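Local structure of tRNA (guanine(26)-N(2))-dimethyltransferase (Pyrococcus horikoshii, 2DUL) at residues P186-L191 with I250-K255; C192-T197 with P319-T324; D313-I318 with R354-P359. The protein is a tRNA-modifying enzyme that probably dimethylates N2 of guanine 26, with S-adenosyl-L-methionine as the methyl donor. All coordinates share one frame; numbering follows the deposited sequence.

Interaction 1 of 3, residues P186-L191 with I250-K255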
loop_
_atom_site.group_PDB
_atom_site.type_symbol
_atom_site.label_atom_id
_atom_site.label_comp_id
_atom_site.label_asym_id
_atom_site.label_seq_id
_atom_site.Cartn_x
_atom_site.Cartn_y
_atom_site.Cartn_z
ATOM N N PRO A 186 -8.678 -16.055 0.418
ATOM C CA PRO A 186 -8.529 -15.218 1.611
ATOM C C PRO A 186 -8.821 -15.916 2.940
ATOM O O PRO A 186 -9.533 -16.921 2.992
ATOM C CB PRO A 186 -9.499 -14.072 1.338
ATOM C CG PRO A 186 -10.648 -14.796 0.702
ATOM C CD PRO A 186 -9.961 -15.775 -0.261
ATOM N N LEU A 187 -8.258 -15.363 4.007
ATOM C CA LEU A 187 -8.454 -15.887 5.353
ATOM C C LEU A 187 -9.161 -14.833 6.197
ATOM O O LEU A 187 -8.634 -13.743 6.410
ATOM C CB LEU A 187 -7.111 -16.234 6.000
ATOM C CG LEU A 187 -7.182 -16.597 7.493
ATOM C CD1 LEU A 187 -8.065 -17.816 7.694
ATOM C CD2 LEU A 187 -5.783 -16.856 8.030
ATOM N N ARG A 188 -10.362 -15.141 6.668
ATOM C CA ARG A 188 -11.077 -14.179 7.497
ATOM C C ARG A 188 -10.661 -14.305 8.961
ATOM O O ARG A 188 -9.970 -15.250 9.339
ATOM C CB ARG A 188 -12.594 -14.351 7.334
ATOM C CG ARG A 188 -13.098 -15.781 7.241
ATOM C CD ARG A 188 -13.154 -16.471 8.593
ATOM N NE ARG A 188 -11.942 -17.231 8.895
ATOM C CZ ARG A 188 -11.713 -17.832 10.060
ATOM N NH1 ARG A 188 -10.587 -18.506 10.249
ATOM N NH2 ARG A 188 -12.606 -17.753 11.039
ATOM N N GLY A 189 -11.062 -13.341 9.781
ATOM C CA GLY A 189 -10.701 -13.391 11.185
ATOM C C GLY A 189 -9.666 -12.354 11.580
ATOM O O GLY A 189 -9.409 -11.400 10.844
ATOM N N GLU A 190 -9.055 -12.562 12.740
ATOM C CA GLU A 190 -8.065 -11.640 13.283
ATOM C C GLU A 190 -6.846 -11.348 12.411
ATOM O O GLU A 190 -6.229 -10.297 12.547
ATOM C CB GLU A 190 -7.581 -12.144 14.649
ATOM C CG GLU A 190 -6.969 -13.537 14.613
ATOM C CD GLU A 190 -7.945 -14.624 15.024
ATOM O OE1 GLU A 190 -9.108 -14.596 14.572
ATOM O OE2 GLU A 190 -7.543 -15.518 15.797
ATOM N N LEU A 191 -6.489 -12.270 11.526
ATOM C CA LEU A 191 -5.319 -12.069 10.676
ATOM C C LEU A 191 -5.623 -11.475 9.300
ATOM O O LEU A 191 -4.702 -11.158 8.548
ATOM C CB LEU A 191 -4.586 -13.405 10.489
ATOM C CG LEU A 191 -3.587 -13.869 11.560
ATOM C CD1 LEU A 191 -4.068 -13.512 12.947
ATOM C CD2 LEU A 191 -3.368 -15.368 11.415
ATOM N N ILE A 250 -0.687 -20.000 3.845
ATOM C CA ILE A 250 -0.910 -20.004 5.280
ATOM C C ILE A 250 -1.961 -21.048 5.636
ATOM O O ILE A 250 -2.943 -21.225 4.915
ATOM C CB ILE A 250 -1.441 -18.636 5.765
ATOM C CG1 ILE A 250 -0.408 -17.545 5.484
ATOM C CG2 ILE A 250 -1.790 -18.709 7.248
ATOM C CD1 ILE A 250 -0.995 -16.148 5.501
ATOM N N TYR A 251 -1.735 -21.737 6.747
ATOM C CA TYR A 251 -2.661 -22.729 7.260
ATOM C C TYR A 251 -3.067 -22.156 8.610
ATOM O O TYR A 251 -2.225 -21.661 9.363
ATOM C CB TYR A 251 -1.961 -24.073 7.405
ATOM C CG TYR A 251 -1.561 -24.654 6.064
ATOM C CD1 TYR A 251 -2.495 -25.315 5.267
ATOM C CD2 TYR A 251 -0.259 -24.515 5.583
ATOM C CE1 TYR A 251 -2.148 -25.829 4.024
ATOM C CE2 TYR A 251 0.106 -25.020 4.335
ATOM C CZ TYR A 251 -0.847 -25.678 3.561
ATOM O OH TYR A 251 -0.509 -26.177 2.328
ATOM N N PHE A 252 -4.356 -22.213 8.910
ATOM C CA PHE A 252 -4.866 -21.632 10.144
ATOM C C PHE A 252 -5.805 -22.589 10.868
ATOM O O PHE A 252 -6.735 -23.126 10.269
ATOM C CB PHE A 252 -5.603 -20.336 9.797
ATOM C CG PHE A 252 -6.073 -19.549 10.990
ATOM C CD1 PHE A 252 -5.182 -18.772 11.727
ATOM C CD2 PHE A 252 -7.416 -19.561 11.356
ATOM C CE1 PHE A 252 -5.626 -18.011 12.810
ATOM C CE2 PHE A 252 -7.870 -18.806 12.438
ATOM C CZ PHE A 252 -6.974 -18.029 13.166
ATOM N N ASP A 253 -5.556 -22.808 12.156
ATOM C CA ASP A 253 -6.400 -23.700 12.950
ATOM C C ASP A 253 -7.462 -22.853 13.647
ATOM O O ASP A 253 -7.145 -22.086 14.552
ATOM C CB ASP A 253 -5.568 -24.429 14.004
ATOM C CG ASP A 253 -6.326 -25.575 14.664
ATOM O OD1 ASP A 253 -7.571 -25.487 14.807
ATOM O OD2 ASP A 253 -5.670 -26.561 15.053
ATOM N N ASP A 254 -8.715 -23.001 13.232
ATOM C CA ASP A 254 -9.808 -22.219 13.810
ATOM C C ASP A 254 -10.060 -22.468 15.295
ATOM O O ASP A 254 -10.646 -21.628 15.979
ATOM C CB ASP A 254 -11.110 -22.478 13.050
ATOM C CG ASP A 254 -11.014 -22.110 11.587
ATOM O OD1 ASP A 254 -10.589 -20.977 11.277
ATOM O OD2 ASP A 254 -11.374 -22.956 10.743
ATOM N N LYS A 255 -9.631 -23.620 15.794
ATOM C CA LYS A 255 -9.851 -23.937 17.197
ATOM C C LYS A 255 -8.755 -23.440 18.131
ATOM O O LYS A 255 -8.950 -23.389 19.347
ATOM C CB LYS A 255 -10.035 -25.449 17.368
ATOM C CG LYS A 255 -11.330 -25.978 16.757
ATOM C CD LYS A 255 -11.603 -27.429 17.131
ATOM C CE LYS A 255 -10.650 -28.394 16.443
ATOM N NZ LYS A 255 -9.232 -28.188 16.847
#

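Interaction 2 of 3, residues C192-T197 with P319-T324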
loop_
_atom_site.group_PDB
_atom_site.type_symbol
_atom_site.label_atom_id
_atom_site.label_comp_id
_atom_site.label_asym_id
_atom_site.label_seq_id
_atom_site.Cartn_x
_atom_site.Cartn_y
_atom_site.Cartn_z
ATOM N N CYS A 192 -6.902 -11.295 8.983
ATOM C CA CYS A 192 -7.290 -10.805 7.660
ATOM C C CYS A 192 -6.655 -9.508 7.164
ATOM O O CYS A 192 -6.351 -9.394 5.975
ATOM C CB CYS A 192 -8.818 -10.713 7.547
ATOM S SG CYS A 192 -9.601 -9.382 8.461
ATOM N N HIS A 193 -6.442 -8.533 8.045
ATOM C CA HIS A 193 -5.828 -7.285 7.612
ATOM C C HIS A 193 -4.440 -7.564 7.026
ATOM O O HIS A 193 -4.074 -7.015 5.985
ATOM C CB HIS A 193 -5.714 -6.307 8.782
ATOM C CG HIS A 193 -7.034 -5.819 9.294
ATOM N ND1 HIS A 193 -7.167 -5.145 10.490
ATOM C CD2 HIS A 193 -8.281 -5.908 8.771
ATOM C CE1 HIS A 193 -8.439 -4.844 10.683
ATOM N NE2 HIS A 193 -9.137 -5.295 9.655
ATOM N N GLU A 194 -3.667 -8.423 7.686
ATOM C CA GLU A 194 -2.337 -8.720 7.173
ATOM C C GLU A 194 -2.380 -9.664 5.977
ATOM O O GLU A 194 -1.648 -9.463 5.008
ATOM C CB GLU A 194 -1.424 -9.314 8.250
ATOM C CG GLU A 194 0.014 -9.457 7.727
ATOM C CD GLU A 194 1.008 -9.938 8.758
ATOM O OE1 GLU A 194 0.781 -9.722 9.965
ATOM O OE2 GLU A 194 2.046 -10.511 8.353
ATOM N N VAL A 195 -3.218 -10.696 6.042
ATOM C CA VAL A 195 -3.315 -11.642 4.927
ATOM C C VAL A 195 -3.748 -10.899 3.662
ATOM O O VAL A 195 -3.197 -11.119 2.576
ATOM C CB VAL A 195 -4.308 -12.787 5.244
ATOM C CG1 VAL A 195 -4.527 -13.661 4.009
ATOM C CG2 VAL A 195 -3.759 -13.636 6.384
ATOM N N GLY A 196 -4.723 -10.005 3.811
ATOM C CA GLY A 196 -5.185 -9.225 2.677
ATOM C C GLY A 196 -4.051 -8.389 2.108
ATOM O O GLY A 196 -3.918 -8.242 0.886
ATOM N N THR A 197 -3.226 -7.843 2.998
ATOM C CA THR A 197 -2.097 -7.021 2.586
ATOM C C THR A 197 -1.073 -7.891 1.848
ATOM O O THR A 197 -0.512 -7.473 0.835
ATOM C CB THR A 197 -1.422 -6.338 3.806
ATOM O OG1 THR A 197 -2.346 -5.426 4.414
ATOM C CG2 THR A 197 -0.191 -5.566 3.382
ATOM N N PRO A 319 6.160 -12.770 9.279
ATOM C CA PRO A 319 4.826 -13.175 8.829
ATOM C C PRO A 319 3.802 -13.434 9.935
ATOM O O PRO A 319 4.015 -14.255 10.828
ATOM C CB PRO A 319 5.103 -14.427 7.998
ATOM C CG PRO A 319 6.488 -14.184 7.464
ATOM C CD PRO A 319 7.200 -13.627 8.681
ATOM N N LEU A 320 2.690 -12.712 9.854
ATOM C CA LEU A 320 1.576 -12.845 10.782
ATOM C C LEU A 320 1.834 -12.469 12.246
ATOM O O LEU A 320 2.866 -11.886 12.593
ATOM C CB LEU A 320 1.005 -14.268 10.677
ATOM C CG LEU A 320 0.725 -14.689 9.223
ATOM C CD1 LEU A 320 0.093 -16.077 9.178
ATOM C CD2 LEU A 320 -0.194 -13.656 8.559
ATOM N N PHE A 321 0.871 -12.791 13.101
ATOM C CA PHE A 321 0.967 -12.457 14.517
ATOM C C PHE A 321 -0.075 -13.223 15.312
ATOM O O PHE A 321 -0.877 -13.965 14.745
ATOM C CB PHE A 321 0.753 -10.950 14.698
ATOM C CG PHE A 321 -0.577 -10.453 14.185
ATOM C CD1 PHE A 321 -1.688 -10.394 15.023
ATOM C CD2 PHE A 321 -0.717 -10.044 12.857
ATOM C CE1 PHE A 321 -2.922 -9.931 14.547
ATOM C CE2 PHE A 321 -1.941 -9.581 12.370
ATOM C CZ PHE A 321 -3.048 -9.523 13.218
ATOM N N TYR A 322 -0.053 -13.047 16.628
ATOM C CA TYR A 322 -1.009 -13.717 17.496
ATOM C C TYR A 322 -1.905 -12.660 18.126
ATOM O O TYR A 322 -1.420 -11.718 18.746
ATOM C CB TYR A 322 -0.278 -14.514 18.586
ATOM C CG TYR A 322 0.622 -15.605 18.035
ATOM C CD1 TYR A 322 0.105 -16.618 17.229
ATOM C CD2 TYR A 322 1.993 -15.602 18.290
ATOM C CE1 TYR A 322 0.935 -17.602 16.684
ATOM C CE2 TYR A 322 2.830 -16.583 17.750
ATOM C CZ TYR A 322 2.293 -17.576 16.948
ATOM O OH TYR A 322 3.116 -18.540 16.399
ATOM N N ASP A 323 -3.212 -12.812 17.944
ATOM C CA ASP A 323 -4.173 -11.866 18.501
ATOM C C ASP A 323 -4.604 -12.392 19.868
ATOM O O ASP A 323 -5.321 -13.383 19.960
ATOM C CB ASP A 323 -5.376 -11.740 17.568
ATOM C CG ASP A 323 -6.304 -10.606 17.962
ATOM O OD1 ASP A 323 -6.973 -10.718 19.014
ATOM O OD2 ASP A 323 -6.351 -9.598 17.220
ATOM N N THR A 324 -4.148 -11.729 20.927
ATOM C CA THR A 324 -4.458 -12.145 22.291
ATOM C C THR A 324 -5.952 -12.306 22.555
ATOM O O THR A 324 -6.376 -13.244 23.229
ATOM C CB THR A 324 -3.883 -11.148 23.319
ATOM O OG1 THR A 324 -2.481 -10.962 23.075
ATOM C CG2 THR A 324 -4.064 -11.686 24.729
#

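Interaction 3 of 3, residues D313-I318 with R354-P359. With GOL (glycerol), chain B.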
loop_
_atom_site.group_PDB
_atom_site.type_symbol
_atom_site.label_atom_id
_atom_site.label_comp_id
_atom_site.label_asym_id
_atom_site.label_seq_id
_atom_site.Cartn_x
_atom_site.Cartn_y
_atom_site.Cartn_z
ATOM N N ASP A 313 7.502 1.471 11.917
ATOM C CA ASP A 313 8.952 1.508 12.047
ATOM C C ASP A 313 9.435 0.596 13.179
ATOM O O ASP A 313 10.451 -0.083 13.044
ATOM C CB ASP A 313 9.412 2.951 12.290
ATOM C CG ASP A 313 10.914 3.069 12.475
ATOM O OD1 ASP A 313 11.667 2.519 11.643
ATOM O OD2 ASP A 313 11.342 3.720 13.452
ATOM N N GLN A 314 8.705 0.560 14.286
ATOM C CA GLN A 314 9.112 -0.279 15.413
ATOM C C GLN A 314 8.508 -1.679 15.350
ATOM O O GLN A 314 8.882 -2.569 16.116
ATOM C CB GLN A 314 8.731 0.397 16.732
ATOM C CG GLN A 314 7.245 0.432 17.005
ATOM C CD GLN A 314 6.863 -0.402 18.214
ATOM O OE1 GLN A 314 7.204 -1.584 18.302
ATOM N NE2 GLN A 314 6.143 0.209 19.152
ATOM N N GLU A 315 7.579 -1.874 14.424
ATOM C CA GLU A 315 6.922 -3.167 14.274
ATOM C C GLU A 315 7.872 -4.234 13.734
ATOM O O GLU A 315 8.608 -4.004 12.773
ATOM C CB GLU A 315 5.720 -3.022 13.335
ATOM C CG GLU A 315 4.805 -4.227 13.287
ATOM C CD GLU A 315 3.526 -3.940 12.522
ATOM O OE1 GLU A 315 2.978 -2.826 12.687
ATOM O OE2 GLU A 315 3.062 -4.826 11.772
ATOM N N LEU A 316 7.860 -5.402 14.368
ATOM C CA LEU A 316 8.694 -6.510 13.935
ATOM C C LEU A 316 8.171 -6.948 12.567
ATOM O O LEU A 316 6.966 -7.125 12.391
ATOM C CB LEU A 316 8.578 -7.664 14.937
ATOM C CG LEU A 316 9.345 -8.952 14.651
ATOM C CD1 LEU A 316 10.847 -8.651 14.640
ATOM C CD2 LEU A 316 9.002 -10.005 15.713
ATOM N N ASP A 317 9.062 -7.107 11.593
ATOM C CA ASP A 317 8.637 -7.530 10.263
ATOM C C ASP A 317 8.806 -9.039 10.175
ATOM O O ASP A 317 9.899 -9.550 9.915
ATOM C CB ASP A 317 9.467 -6.837 9.179
ATOM C CG ASP A 317 8.842 -6.959 7.790
ATOM O OD1 ASP A 317 7.788 -7.619 7.651
ATOM O OD2 ASP A 317 9.408 -6.394 6.834
ATOM N N ILE A 318 7.709 -9.744 10.409
ATOM C CA ILE A 318 7.697 -11.199 10.381
ATOM C C ILE A 318 6.297 -11.602 9.929
ATOM O O ILE A 318 5.334 -10.862 10.151
ATOM C CB ILE A 318 8.008 -11.748 11.788
ATOM C CG1 ILE A 318 8.087 -13.276 11.765
ATOM C CG2 ILE A 318 6.945 -11.269 12.766
ATOM C CD1 ILE A 318 8.650 -13.870 13.045
ATOM N N ARG A 354 3.995 -4.590 19.125
ATOM C CA ARG A 354 2.590 -4.423 18.793
ATOM C C ARG A 354 2.599 -4.342 17.268
ATOM O O ARG A 354 3.666 -4.251 16.660
ATOM C CB ARG A 354 2.055 -3.110 19.376
ATOM C CG ARG A 354 1.948 -3.080 20.893
ATOM C CD ARG A 354 1.746 -1.654 21.393
ATOM N NE ARG A 354 1.634 -1.583 22.848
ATOM C CZ ARG A 354 0.531 -1.872 23.531
ATOM N NH1 ARG A 354 0.527 -1.783 24.855
ATOM N NH2 ARG A 354 -0.576 -2.233 22.891
ATOM N N THR A 355 1.426 -4.381 16.647
ATOM C CA THR A 355 1.351 -4.280 15.190
ATOM C C THR A 355 0.199 -3.383 14.767
ATOM O O THR A 355 -0.857 -3.381 15.397
ATOM C CB THR A 355 1.162 -5.656 14.516
ATOM O OG1 THR A 355 0.862 -5.460 13.125
ATOM C CG2 THR A 355 0.024 -6.440 15.179
ATOM N N HIS A 356 0.408 -2.627 13.693
ATOM C CA HIS A 356 -0.611 -1.721 13.178
ATOM C C HIS A 356 -1.791 -2.492 12.576
ATOM O O HIS A 356 -2.846 -1.913 12.317
ATOM C CB HIS A 356 -0.005 -0.820 12.102
ATOM C CG HIS A 356 0.229 -1.521 10.800
ATOM N ND1 HIS A 356 -0.666 -1.465 9.753
ATOM C CD2 HIS A 356 1.232 -2.337 10.394
ATOM C CE1 HIS A 356 -0.225 -2.216 8.759
ATOM N NE2 HIS A 356 0.924 -2.757 9.123
ATOM N N PHE A 357 -1.615 -3.793 12.353
ATOM C CA PHE A 357 -2.676 -4.609 11.763
ATOM C C PHE A 357 -3.861 -4.854 12.696
ATOM O O PHE A 357 -4.983 -5.075 12.239
ATOM C CB PHE A 357 -2.119 -5.960 11.297
ATOM C CG PHE A 357 -1.287 -5.883 10.040
ATOM C CD1 PHE A 357 -1.837 -5.404 8.851
ATOM C CD2 PHE A 357 0.039 -6.307 10.041
ATOM C CE1 PHE A 357 -1.079 -5.351 7.681
ATOM C CE2 PHE A 357 0.808 -6.260 8.875
ATOM C CZ PHE A 357 0.248 -5.781 7.694
ATOM N N SER A 358 -3.609 -4.818 14.000
ATOM C CA SER A 358 -4.655 -5.047 14.993
ATOM C C SER A 358 -4.219 -4.501 16.347
ATOM O O SER A 358 -3.050 -4.598 16.712
ATOM C CB SER A 358 -4.949 -6.542 15.117
ATOM O OG SER A 358 -5.805 -6.803 16.213
ATOM N N PRO A 359 -5.162 -3.925 17.113
ATOM C CA PRO A 359 -4.870 -3.360 18.433
ATOM C C PRO A 359 -4.470 -4.392 19.487
ATOM O O PRO A 359 -3.761 -4.068 20.438
ATOM C CB PRO A 359 -6.167 -2.638 18.787
ATOM C CG PRO A 359 -7.204 -3.516 18.161
ATOM C CD PRO A 359 -6.598 -3.802 16.800
HETATM C C1 GOL B . 6.258 -3.795 9.439
HETATM O O1 GOL B . 7.089 -4.813 9.999
HETATM C C2 GOL B . 5.126 -4.428 8.628
HETATM O O2 GOL B . 4.341 -5.282 9.472
HETATM C C3 GOL B . 4.249 -3.326 8.033
HETATM O O3 GOL B . 3.189 -3.912 7.279
HETATM O O HOH W 1 5.644 -2.599 20.772
#

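Interaction 1 of 3, residues P186-L191 with I250-K255
Leu-187 starts the contact by resting both its methyl groups on the root of Phe-252. Its CG is anti to the backbone N (chi1 171°), and CD2 comes to 3.9 Å from Phe-252 CB while the other methyl, CD1, lies near Phe-252 CD2. The same methyl, CD2, just reaches Ile-250 CG2 at 4.5 Å; a branched, flexible leucine can serve both neighbours. Arg-188 then bends at chi2 and chi3, and its side chain crosses that of Phe-252 at about a right angle, the guanidinium and ring planes 69° apart. NH1 passes 3.5 Å from Phe-252 CE2 on its way to Asp-254, forming a salt bridge with OD1 at 2.7 Å. As a hydrogen bond this is weak, for the N-H is poorly aimed and the guanidinium and carboxylate planes stand 84° apart. Beyond Gly-189, Glu-190 brings OE2 to the edge of the phenyl ring, near its plane and 3.7 Å from Phe-252 CZ, where the C-H carries a slight positive charge. Its OE1 forms a salt bridge with Arg-330 of helix 324-331, the same arginine that binds Asp-254 O. Leu-191 ends the walk, setting CD2 3.7 Å from Phe-252 CE1, on the same side of the ring plane as Leu-187 CD2 and Arg-188 NH1. Phe-252, on strand 247-252, thus meets four side chains of the loop that leads into helix 192-209. Leucines suit the buried part; at the more exposed end opposite charges meet, an attraction that probably rests on charge more than on a well-aimed hydrogen bond.

Interaction 2 of 3, residues C192-T197 with P319-T324
Glu-194 leaves its helix with CG anti to the backbone N (chi1 -173°) and stays extended beyond, a shape that carries its carboxylate to the main chain of Leu-320. There OE2 accepts the backbone N-H of Leu-320 at 2.7 Å and 155°, the donor standing above the carboxylate plane. The second oxygen, OE1, meets the edge of Phe-321, 3.3 Å from CD2. It lies near the ring plane, facing the weakly positive C-H edge; the carboxylate and ring planes are 23° apart. Glutamate suits this buried place because its charge is well answered: Arg-198 forms a salt bridge to OE2 and Lys-363 one to OE1, the lysine also binding Leu-320 O. An alanine here would probably leave the N-H of Leu-320 without its acceptor and these two cations without their shared carboxylate. Apolar contact adds little: Val-195 CG2 touches Leu-320 CD2 at 4.2 Å, and the same leucine methyl lies 3.9 Å from Glu-194 CD. Within the helix, Thr-197 OG1 donates to His-193 O, which also accepts from Thr-197 N on the opposite face of its carbonyl plane. Asp-323 of strand 322-323 is the N-cap of helix 324-331, its OD1 accepting from Ala-326 N. The whole is a buried, charge-balanced glutamate on the first turn of helix 192-209, tying it through a loop N-H to the chain entering a three-stranded antiparallel sheet.

Interaction 3 of 3, residues D313-I318 with R354-P359
Glu-315, the first residue past helix 302-314, reaches into an ST turn at Thr-355, which also opens a type I beta turn running to Ser-358. The turn follows strand 352-355 of a three-stranded antiparallel sheet, and Lys-363 on the neighbouring strand 361-364 touches both Glu-315 and Thr-355. The glutamate CB lies against a bound glycerol, probably from the crystallisation liquor, 4.0 Å from glycerol C1. CG is anti to the backbone N (chi1 -170°) and passes 3.6 Å from Arg-354 O. Extended from there, the chain delivers the carboxylate to the turn. OE1 accepts the backbone N-H of His-356 in a nearly straight bond (2.8 Å, 170°) and sits in the plane of the imidazole at its edge, beside CD2. OE2 is gripped twice, by Thr-355 OG1 at 2.7 Å and by glycerol O2 at the same distance. Both protein donors come from above the carboxylate plane. While donating to OE2, Thr-355 OG1 also accepts from Phe-357 N at 3.1 Å, closing the ST turn; a threonine hydroxyl can do both at once. Glutamate is long enough to bridge helix end and turn, and within the protein each oxygen takes one donor from the turn. Nearer the surface, a water links Gln-314 OE1 to Arg-354 N. His-356 NE2 stands 3.3 Å above the centre of the Phe-357 ring while donating to glycerol O3.

Interaction 2 is the buried member of the set, whereas interactions 1 and 3 are only partly buried. Loop 186-191 runs straight into helix 192-209, so interactions 1 and 2 hold successive pieces of chain and touch where Glu-190 O meets the Phe-321 ring. Interactions 2 and 3 share the small antiparallel sheet of strands 322-323, 361-364 and 352-355, and are joined by probable hydrogen bonds from His-193 to Phe-357 and between Asp-323 and Ser-358. In interaction 1 a loop against a strand mixes apolar contacts with an ion pair near the surface. In each of the other two a glutamate carboxylate accepts one backbone N-H; two cations meet it in buried interaction 2, a hydroxyl and glycerol in interaction 3.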